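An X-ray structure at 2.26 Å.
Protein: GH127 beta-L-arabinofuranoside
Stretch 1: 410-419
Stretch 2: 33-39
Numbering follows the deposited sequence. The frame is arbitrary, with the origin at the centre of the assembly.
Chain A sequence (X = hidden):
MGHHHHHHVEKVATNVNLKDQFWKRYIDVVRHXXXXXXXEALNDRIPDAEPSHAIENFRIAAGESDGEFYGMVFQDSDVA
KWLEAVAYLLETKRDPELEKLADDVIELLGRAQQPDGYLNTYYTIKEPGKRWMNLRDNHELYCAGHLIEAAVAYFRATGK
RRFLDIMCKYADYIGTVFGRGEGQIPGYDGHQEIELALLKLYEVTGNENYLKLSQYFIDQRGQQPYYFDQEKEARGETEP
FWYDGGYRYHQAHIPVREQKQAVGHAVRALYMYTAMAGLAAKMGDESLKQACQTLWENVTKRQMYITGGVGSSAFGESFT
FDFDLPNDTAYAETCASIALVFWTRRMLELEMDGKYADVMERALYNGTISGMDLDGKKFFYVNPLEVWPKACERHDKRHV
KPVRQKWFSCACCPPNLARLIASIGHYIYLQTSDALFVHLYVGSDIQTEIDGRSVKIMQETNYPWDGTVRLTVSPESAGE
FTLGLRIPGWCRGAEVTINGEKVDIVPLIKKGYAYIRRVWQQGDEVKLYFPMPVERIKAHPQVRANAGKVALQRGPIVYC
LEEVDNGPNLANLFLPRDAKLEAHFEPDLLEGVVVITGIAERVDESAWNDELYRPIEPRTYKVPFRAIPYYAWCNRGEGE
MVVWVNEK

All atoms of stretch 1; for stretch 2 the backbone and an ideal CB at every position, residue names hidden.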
ATOM      1  N   CYS A 410      -9.108   1.225 -21.705  1.00103.15           N
ATOM      2  CA  CYS A 410      -9.865   2.081 -20.814  1.00 97.18           C
ATOM      3  C   CYS A 410      -9.262   3.488 -20.935  1.00 99.39           C
ATOM      4  O   CYS A 410      -8.601   4.020 -20.016  1.00 94.65           O
ATOM      5  CB  CYS A 410      -9.876   1.550 -19.381  1.00 95.04           C
ATOM      6  SG  CYS A 410     -11.539   1.666 -18.661  1.00 89.50           S
ATOM      7  N   ALA A 411      -9.484   4.053 -22.125  1.00 95.72           N
ATOM      8  CA  ALA A 411      -9.208   5.456 -22.417  1.00 90.46           C
ATOM      9  C   ALA A 411     -10.492   6.241 -22.193  1.00 81.78           C
ATOM     10  O   ALA A 411     -11.073   6.786 -23.125  1.00 81.12           O
ATOM     11  CB  ALA A 411      -8.711   5.630 -23.850  1.00 88.19           C
ATOM     12  N   CYS A 412     -10.919   6.290 -20.936  1.00 80.11           N
ATOM     13  CA  CYS A 412     -12.102   7.030 -20.538  1.00 82.93           C
ATOM     14  C   CYS A 412     -11.735   8.407 -19.978  1.00 72.40           C
ATOM     15  O   CYS A 412     -12.468   9.367 -20.155  1.00 76.66           O
ATOM     16  CB  CYS A 412     -12.912   6.229 -19.512  1.00 93.12           C
ATOM     17  SG  CYS A 412     -12.014   5.787 -18.004  1.00 96.02           S
ATOM     18  N   CYS A 413     -10.600   8.511 -19.310  1.00 70.81           N
ATOM     19  CA  CYS A 413     -10.163   9.795 -18.789  1.00 75.86           C
ATOM     20  C   CYS A 413     -10.451  10.928 -19.797  1.00 87.10           C
ATOM     21  O   CYS A 413     -10.991  11.964 -19.399  1.00 82.50           O
ATOM     22  CB  CYS A 413      -8.684   9.746 -18.450  1.00 76.89           C
ATOM     23  SG  CYS A 413      -8.042   8.062 -18.514  1.00100.48           S
ATOM     24  N   PRO A 414     -10.112  10.728 -21.107  1.00 91.77           N
ATOM     25  CA  PRO A 414     -10.342  11.804 -22.097  1.00 90.36           C
ATOM     26  C   PRO A 414     -11.817  12.100 -22.526  1.00 92.13           C
ATOM     27  O   PRO A 414     -12.293  13.199 -22.237  1.00 62.97           O
ATOM     28  CB  PRO A 414      -9.453  11.401 -23.294  1.00 89.21           C
ATOM     29  CG  PRO A 414      -8.626  10.248 -22.843  1.00 88.59           C
ATOM     30  CD  PRO A 414      -9.367   9.605 -21.713  1.00 91.19           C
ATOM     31  N   PRO A 415     -12.536  11.153 -23.220  1.00117.82           N
ATOM     32  CA  PRO A 415     -13.900  11.540 -23.666  1.00109.31           C
ATOM     33  C   PRO A 415     -14.834  11.779 -22.475  1.00 89.47           C
ATOM     34  O   PRO A 415     -15.877  12.488 -22.618  1.00 72.06           O
ATOM     35  CB  PRO A 415     -14.372  10.336 -24.510  1.00118.21           C
ATOM     36  CG  PRO A 415     -13.604   9.166 -23.991  1.00121.37           C
ATOM     37  CD  PRO A 415     -12.286   9.712 -23.462  1.00127.05           C
ATOM     38  N   ASN A 416     -14.436  11.199 -21.324  1.00 65.10           N
ATOM     39  CA  ASN A 416     -15.083  11.485 -20.081  1.00 46.63           C
ATOM     40  C   ASN A 416     -14.815  12.910 -19.651  1.00 36.68           C
ATOM     41  O   ASN A 416     -15.787  13.632 -19.447  1.00 37.19           O
ATOM     42  CB  ASN A 416     -14.819  10.440 -19.009  1.00 50.45           C
ATOM     43  CG  ASN A 416     -16.094   9.677 -18.598  1.00 57.89           C
ATOM     44  OD1 ASN A 416     -16.254   8.519 -18.970  1.00 66.90           O
ATOM     45  ND2 ASN A 416     -17.005  10.329 -17.846  1.00 48.84           N
ATOM     46  N   LEU A 417     -13.573  13.372 -19.509  1.00 31.50           N
ATOM     47  CA  LEU A 417     -13.382  14.788 -19.119  1.00 30.99           C
ATOM     48  C   LEU A 417     -13.939  15.755 -20.134  1.00 27.35           C
ATOM     49  O   LEU A 417     -14.476  16.768 -19.781  1.00 29.71           O
ATOM     50  CB  LEU A 417     -11.949  15.177 -18.921  1.00 33.96           C
ATOM     51  CG  LEU A 417     -11.428  15.240 -17.492  1.00 38.83           C
ATOM     52  CD1 LEU A 417      -9.930  15.512 -17.575  1.00 41.48           C
ATOM     53  CD2 LEU A 417     -12.100  16.300 -16.627  1.00 38.35           C
ATOM     54  N   ALA A 418     -13.789  15.438 -21.389  1.00 27.90           N
ATOM     55  CA  ALA A 418     -14.342  16.272 -22.447  1.00 27.78           C
ATOM     56  C   ALA A 418     -15.835  16.531 -22.252  1.00 27.46           C
ATOM     57  O   ALA A 418     -16.269  17.659 -22.425  1.00 29.02           O
ATOM     58  CB  ALA A 418     -14.135  15.621 -23.795  1.00 26.94           C
ATOM     59  N   ARG A 419     -16.627  15.489 -21.962  1.00 26.86           N
ATOM     60  CA  ARG A 419     -18.079  15.694 -21.879  1.00 28.20           C
ATOM     61  C   ARG A 419     -18.442  16.560 -20.708  1.00 27.42           C
ATOM     62  O   ARG A 419     -19.343  17.379 -20.837  1.00 31.02           O
ATOM     63  CB  ARG A 419     -18.878  14.407 -21.905  1.00 26.70           C
ATOM     64  CG  ARG A 419     -18.744  13.507 -20.706  1.00 29.98           C
ATOM     65  CD  ARG A 419     -19.589  12.262 -20.933  1.00 32.92           C
ATOM     66  NE  ARG A 419     -19.525  11.369 -19.797  1.00 31.67           N
ATOM     67  CZ  ARG A 419     -20.549  10.704 -19.284  1.00 34.04           C
ATOM     68  NH1 ARG A 419     -21.782  10.833 -19.779  1.00 33.68           N
ATOM     69  NH2 ARG A 419     -20.340   9.906 -18.238  1.00 34.58           N
ATOM     70  N   UNK A  33      -8.081  20.171 -29.385  1.00 33.96           N
ATOM     71  CA  UNK A  33      -7.130  19.077 -29.166  1.00 32.89           C
ATOM     72  C   UNK A  33      -7.799  17.761 -28.792  1.00 30.82           C
ATOM     73  O   UNK A  33      -7.592  16.744 -29.449  1.00 28.79           O
ATOM     74  CB  UNK A  33      -6.139  19.467 -28.067  1.00 32.89           C
ATOM     75  N   UNK A  34      -8.584  17.766 -27.721  1.00 26.85           N
ATOM     76  CA  UNK A  34      -9.038  16.511 -27.173  1.00 25.45           C
ATOM     77  C   UNK A  34      -9.994  15.759 -28.059  1.00 25.77           C
ATOM     78  O   UNK A  34      -9.783  14.578 -28.373  1.00 26.34           O
ATOM     79  CB  UNK A  34      -9.700  16.757 -25.816  1.00 25.45           C
ATOM     80  N   UNK A  35     -11.066  16.414 -28.492  1.00 28.67           N
ATOM     81  CA  UNK A  35     -12.075  15.726 -29.318  1.00 27.94           C
ATOM     82  C   UNK A  35     -11.570  15.297 -30.713  1.00 27.89           C
ATOM     83  O   UNK A  35     -11.796  14.160 -31.172  1.00 28.64           O
ATOM     84  CB  UNK A  35     -13.289  16.642 -29.490  1.00 27.94           C
ATOM     85  N   UNK A  36     -10.849  16.171 -31.400  1.00 31.72           N
ATOM     86  CA  UNK A  36     -10.215  15.712 -32.650  1.00 32.46           C
ATOM     87  C   UNK A  36      -9.237  14.537 -32.514  1.00 30.11           C
ATOM     88  O   UNK A  36      -9.261  13.616 -33.341  1.00 26.70           O
ATOM     89  CB  UNK A  36      -9.467  16.888 -33.282  1.00 32.46           C
ATOM     90  N   UNK A  37      -8.392  14.551 -31.484  1.00 34.17           N
ATOM     91  CA  UNK A  37      -7.453  13.438 -31.261  1.00 32.62           C
ATOM     92  C   UNK A  37      -8.217  12.141 -31.015  1.00 30.58           C
ATOM     93  O   UNK A  37      -7.879  11.086 -31.577  1.00 24.77           O
ATOM     94  CB  UNK A  37      -6.529  13.737 -30.079  1.00 32.62           C
ATOM     95  N   UNK A  38      -9.245  12.212 -30.170  1.00 28.53           N
ATOM     96  CA  UNK A  38     -10.023  11.011 -29.900  1.00 30.99           C
ATOM     97  C   UNK A  38     -10.722  10.500 -31.129  1.00 27.10           C
ATOM     98  O   UNK A  38     -10.856   9.284 -31.312  1.00 26.47           O
ATOM     99  CB  UNK A  38     -11.051  11.278 -28.799  1.00 30.99           C
ATOM    100  N   UNK A  39     -11.198  11.412 -31.986  1.00 25.47           N
ATOM    101  CA  UNK A  39     -11.810  10.971 -33.249  1.00 26.03           C
ATOM    102  C   UNK A  39     -10.832  10.113 -34.067  1.00 28.67           C
ATOM    103  O   UNK A  39     -11.196   9.076 -34.637  1.00 29.19           O
ATOM    104  CB  UNK A  39     -12.259  12.181 -34.071  1.00 26.03           C
TER

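The backbone from 33 to 39 is helical, and its axis approaches that of helix 413-419 to 9.9 Å at 141° between N-to-C directions, closer to antiparallel than to parallel. Such spacing leaves room for modest side chains between the helices. Stretch 1 offers them the CB of A418, the rings of P414 and P415, and the carbonyl of A411.

At position 33 the ideal CB has nothing of stretch 1 within 5.5 Å, so this contact sets no preference. The residue is E33, whose side chain makes no contact with stretch 1.

Position 34 is the most constrained. Its CA lies 7.0 Å from the CA of P414, the backbone register of the pair, and its CA-to-CB bond points toward stretch 1, with the ideal CB 5.0 Å from A418 CB. The surroundings are aliphatic, and a small or medium apolar residue such as alanine, valine or isoleucine would suit. The deposited V34, chi1 t, places CG1 4.3 Å from A418 CB and 4.4 Å from P414 CB, so one methyl touches both residues.

At position 35 CA-to-CB points sideways and the ideal CB is out of contact range. A branched or longer apolar side chain, such as valine, isoleucine, leucine or methionine, could reach A418 CB, a longer one more closely. It is I35, and with both chi angles m its end comes nearer, CD1 packing 4.0 Å from A418 CB.

Position 36 is out of reach of stretch 1, so many helix-compatible residues would suit; its phi of -59° also admits proline. P36 is found there; its N has no bond to the preceding turn, and the helix is kinked at this point.

Position 37 is also out of reach, leaving the choice open. The side chain of Y37, chi1 t, makes no contact with stretch 1, while its N bonds to E33 O at 3.1 Å.

At position 38 the CA-to-CB bond points toward stretch 1, but the ideal CB has no neighbour within 5.5 Å. The gap favours a longer side chain, and the proline rings with the A411 carbonyl nearby would accept methionine, leucine, glutamine or lysine. The deposited Q38, with chi1 and chi2 both m, has the largest covered area in the contact, 57 Å². Its NE2 lies 3.8 Å from P414 CB and its OE1 4.0 Å from P415 CD; the amide therefore packs against the prolines, without a hydrogen bond across the stretches.

Position 39 has no neighbour in stretch 1 and could take many residues. The side chain of W39 makes no contact with stretch 1, and its N bonds to I35 O at 2.9 Å.

Stretch 2 33-39: EVIPYQW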
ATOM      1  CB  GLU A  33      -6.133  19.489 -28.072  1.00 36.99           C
ATOM      2  CG  GLU A  33      -5.240  18.353 -27.582  1.00 41.17           C
ATOM      3  CD  GLU A  33      -4.344  17.783 -28.690  1.00 42.12           C
ATOM      4  OE1 GLU A  33      -4.189  16.530 -28.769  1.00 41.55           O
ATOM      5  OE2 GLU A  33      -3.788  18.609 -29.470  1.00 46.92           O
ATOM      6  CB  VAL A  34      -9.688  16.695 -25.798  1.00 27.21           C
ATOM      7  CG1 VAL A  34     -10.074  15.352 -25.213  1.00 26.45           C
ATOM      8  CG2 VAL A  34      -8.764  17.403 -24.819  1.00 26.39           C
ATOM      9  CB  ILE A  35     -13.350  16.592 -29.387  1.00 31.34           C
ATOM     10  CG1 ILE A  35     -14.142  16.449 -28.080  1.00 32.04           C
ATOM     11  CG2 ILE A  35     -14.202  16.262 -30.607  1.00 33.36           C
ATOM     12  CD1 ILE A  35     -14.569  15.059 -27.705  1.00 31.50           C
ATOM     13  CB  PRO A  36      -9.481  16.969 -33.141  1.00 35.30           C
ATOM     14  CG  PRO A  36     -10.332  18.082 -32.623  1.00 36.61           C
ATOM     15  CD  PRO A  36     -10.678  17.616 -31.215  1.00 37.78           C
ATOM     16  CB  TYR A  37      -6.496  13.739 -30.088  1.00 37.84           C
ATOM     17  CG  TYR A  37      -5.443  12.672 -29.881  1.00 39.72           C
ATOM     18  CD1 TYR A  37      -5.707  11.556 -29.114  1.00 41.29           C
ATOM     19  CD2 TYR A  37      -4.209  12.751 -30.517  1.00 43.33           C
ATOM     20  CE1 TYR A  37      -4.766  10.546 -28.956  1.00 45.41           C
ATOM     21  CE2 TYR A  37      -3.251  11.750 -30.355  1.00 45.30           C
ATOM     22  CZ  TYR A  37      -3.536  10.662 -29.562  1.00 47.16           C
ATOM     23  OH  TYR A  37      -2.598   9.684 -29.398  1.00 56.96           O
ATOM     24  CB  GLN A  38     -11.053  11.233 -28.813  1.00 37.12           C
ATOM     25  CG  GLN A  38     -10.502  11.318 -27.390  1.00 49.12           C
ATOM     26  CD  GLN A  38      -9.601  10.143 -26.943  1.00 63.67           C
ATOM     27  OE1 GLN A  38     -10.099   9.044 -26.697  1.00 74.89           O
ATOM     28  NE2 GLN A  38      -8.268  10.390 -26.777  1.00 69.48           N
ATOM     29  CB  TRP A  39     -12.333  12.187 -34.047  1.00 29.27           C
ATOM     30  CG  TRP A  39     -12.952  11.832 -35.342  1.00 31.06           C
ATOM     31  CD1 TRP A  39     -12.524  12.225 -36.570  1.00 30.33           C
ATOM     32  CD2 TRP A  39     -14.082  10.955 -35.569  1.00 31.73           C
ATOM     33  NE1 TRP A  39     -13.295  11.642 -37.542  1.00 34.77           N
ATOM     34  CE2 TRP A  39     -14.259  10.862 -36.971  1.00 30.58           C
ATOM     35  CE3 TRP A  39     -14.953  10.261 -34.734  1.00 29.22           C
ATOM     36  CZ2 TRP A  39     -15.294  10.146 -37.556  1.00 31.48           C
ATOM     37  CZ3 TRP A  39     -15.987   9.491 -35.322  1.00 30.91           C
ATOM     38  CH2 TRP A  39     -16.146   9.439 -36.717  1.00 31.15           C
TER
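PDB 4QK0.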